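Local coordinates for beta-N-acetylhexosaminidase (Bacteroides fragilis, PDB 4PYS), which probably hydrolyses terminal beta-linked N-acetylhexosamine residues from glycans or glycoconjugates, as a member of glycoside hydrolase family 20, at residues 159-164 against 459-464. Residues are numbered along the deposited sequence; the frame is centred on the assembly and turned at random.
Sequences LKMNYF and EQMWHS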
# COMPACT_ATOMS: atom_id res chain seq x y z
N LEU A 159 4.65 5.27 8.82
CA LEU A 159 5.69 4.25 8.78
C LEU A 159 6.61 4.47 7.58
O LEU A 159 7.41 3.59 7.23
CB LEU A 159 5.03 2.87 8.69
CG LEU A 159 4.23 2.49 9.95
CD1 LEU A 159 3.59 1.13 9.80
CD2 LEU A 159 5.10 2.52 11.18
N LYS A 160 6.50 5.66 6.99
CA LYS A 160 7.33 6.09 5.86
C LYS A 160 7.16 5.27 4.57
O LYS A 160 8.05 5.22 3.74
CB LYS A 160 8.81 6.20 6.26
CG LYS A 160 9.03 7.23 7.40
CD LYS A 160 10.51 7.63 7.48
CE LYS A 160 10.76 8.76 8.47
NZ LYS A 160 10.70 8.28 9.90
N MSE A 161 5.99 4.66 4.40
CA MSE A 161 5.67 4.05 3.11
C MSE A 161 5.26 5.11 2.12
O MSE A 161 5.07 6.27 2.50
CB MSE A 161 4.55 3.03 3.30
CG MSE A 161 4.98 1.97 4.27
SE MSE A 161 3.59 0.62 4.41
CE MSE A 161 4.38 -0.43 5.86
N ASN A 162 5.17 4.74 0.85
CA ASN A 162 4.78 5.72 -0.16
C ASN A 162 3.62 5.33 -1.06
O ASN A 162 3.19 6.16 -1.86
CB ASN A 162 5.98 6.19 -1.01
CG ASN A 162 6.78 5.05 -1.62
OD1 ASN A 162 6.45 3.87 -1.47
ND2 ASN A 162 7.86 5.42 -2.34
N TYR A 163 3.11 4.11 -0.93
CA TYR A 163 1.94 3.72 -1.72
C TYR A 163 0.91 3.05 -0.85
O TYR A 163 1.23 2.25 0.02
CB TYR A 163 2.31 2.75 -2.86
CG TYR A 163 3.22 3.33 -3.91
CD1 TYR A 163 2.71 4.07 -4.97
CD2 TYR A 163 4.59 3.13 -3.85
CE1 TYR A 163 3.56 4.60 -5.95
CE2 TYR A 163 5.44 3.66 -4.82
CZ TYR A 163 4.92 4.39 -5.85
OH TYR A 163 5.78 4.91 -6.81
N PHE A 164 -0.36 3.36 -1.11
CA PHE A 164 -1.46 2.64 -0.50
C PHE A 164 -2.16 1.93 -1.64
O PHE A 164 -2.69 2.57 -2.56
CB PHE A 164 -2.42 3.61 0.20
CG PHE A 164 -3.67 2.94 0.75
CD1 PHE A 164 -3.62 2.21 1.93
CD2 PHE A 164 -4.89 3.08 0.09
CE1 PHE A 164 -4.78 1.60 2.44
CE2 PHE A 164 -6.05 2.47 0.59
CZ PHE A 164 -6.00 1.74 1.76
N GLU A 459 10.27 -1.57 8.67
CA GLU A 459 11.71 -1.49 8.94
C GLU A 459 12.49 -2.06 7.75
O GLU A 459 13.49 -1.48 7.30
CB GLU A 459 12.02 -2.29 10.21
CG GLU A 459 13.47 -2.22 10.67
CD GLU A 459 13.79 -0.95 11.43
OE1 GLU A 459 12.92 -0.07 11.51
OE2 GLU A 459 14.92 -0.83 11.95
N GLN A 460 12.04 -3.19 7.24
CA GLN A 460 12.71 -3.82 6.09
C GLN A 460 12.62 -2.95 4.84
O GLN A 460 13.56 -2.90 4.04
CB GLN A 460 12.09 -5.20 5.85
CG GLN A 460 12.55 -6.22 6.92
CD GLN A 460 11.80 -7.53 6.86
OE1 GLN A 460 10.78 -7.65 6.19
NE2 GLN A 460 12.29 -8.52 7.59
N MSE A 461 11.50 -2.25 4.69
CA MSE A 461 11.33 -1.37 3.53
C MSE A 461 12.20 -0.14 3.61
O MSE A 461 12.78 0.29 2.61
CB MSE A 461 9.87 -0.91 3.46
CG MSE A 461 8.88 -2.00 3.06
SE MSE A 461 7.09 -1.34 3.35
CE MSE A 461 6.11 -3.02 3.03
N TRP A 462 12.27 0.47 4.79
CA TRP A 462 12.92 1.78 4.90
C TRP A 462 14.38 1.74 5.36
O TRP A 462 15.26 2.36 4.74
CB TRP A 462 12.10 2.70 5.85
CG TRP A 462 12.79 4.03 6.02
CD1 TRP A 462 13.83 4.33 6.87
CD2 TRP A 462 12.52 5.23 5.29
NE1 TRP A 462 14.22 5.64 6.71
CE2 TRP A 462 13.42 6.22 5.74
CE3 TRP A 462 11.59 5.56 4.30
CZ2 TRP A 462 13.42 7.52 5.24
CZ3 TRP A 462 11.58 6.86 3.80
CH2 TRP A 462 12.49 7.83 4.27
N HIS A 463 14.64 1.04 6.46
CA HIS A 463 15.96 1.09 7.10
C HIS A 463 17.04 0.50 6.19
O HIS A 463 16.81 -0.51 5.51
CB HIS A 463 15.90 0.33 8.43
CG HIS A 463 17.21 0.27 9.17
ND1 HIS A 463 17.73 -0.91 9.65
CD2 HIS A 463 18.09 1.24 9.52
CE1 HIS A 463 18.88 -0.67 10.26
NE2 HIS A 463 19.12 0.63 10.20
N SER A 464 18.20 1.14 6.16
CA SER A 464 19.37 0.65 5.44
C SER A 464 19.71 -0.77 5.91
O SER A 464 19.39 -1.15 7.04
CB SER A 464 20.57 1.57 5.70
OG SER A 464 20.25 2.95 5.48
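Lys160 lays its aliphatic chain across one face of the Trp462 indole. Its CD sits over the middle of the six-membered ring, 3.5 Å from the ring centroid and 7° off the normal, a CH-pi contact. Nearer the backbone, Lys160 CB meets the rim of the same ring, 3.5 Å from Trp462 CE3. The lysine runs extended as far as CE and then bends at its last torsion (chi4 76°). The bend carries the amine on above the indole. NZ is 5.6 Å from the five-membered-ring centroid, a long approach that gives little cation-pi attraction. The stronger polar partner of NZ is Ser105 OG, to which it is hydrogen-bonded. Trp462 has CG anti to its backbone N (chi1 178°), which swings the indole towards 159-164; its near-perpendicular chi2 turns the face to the lysine. The ring's own NE1 is hydrogen-bonded to Asp126 OD1, and this bond helps fix its rotation.

Beside this pair, Met461 SE rests along the CG-SE-CE end of Met161, both residues being selenomethionines. Met461 SE lies 3.8 Å from Met161 CE and 4.0 Å from Met161 CG. Both chains are extended beyond CG and meet at an angle. Both also touch Ser433 of strand 428-435, so the apolar contact is buried beside the sheet.

Lys160 has positive phi and is the C-prime residue of a Schellman motif that ends helix 146-158. Its carbonyl O is hydrogen-bonded to Arg133 NE. Helix 146-158 forms the beta-alpha-beta crossover from strand 132-138 to the parallel strand 163-170. Its helix-to-strand turn packs on the C-terminal end of helix 453-462, which follows strand 428-435, as in the TIM-barrel fold of family 20 catalytic domains.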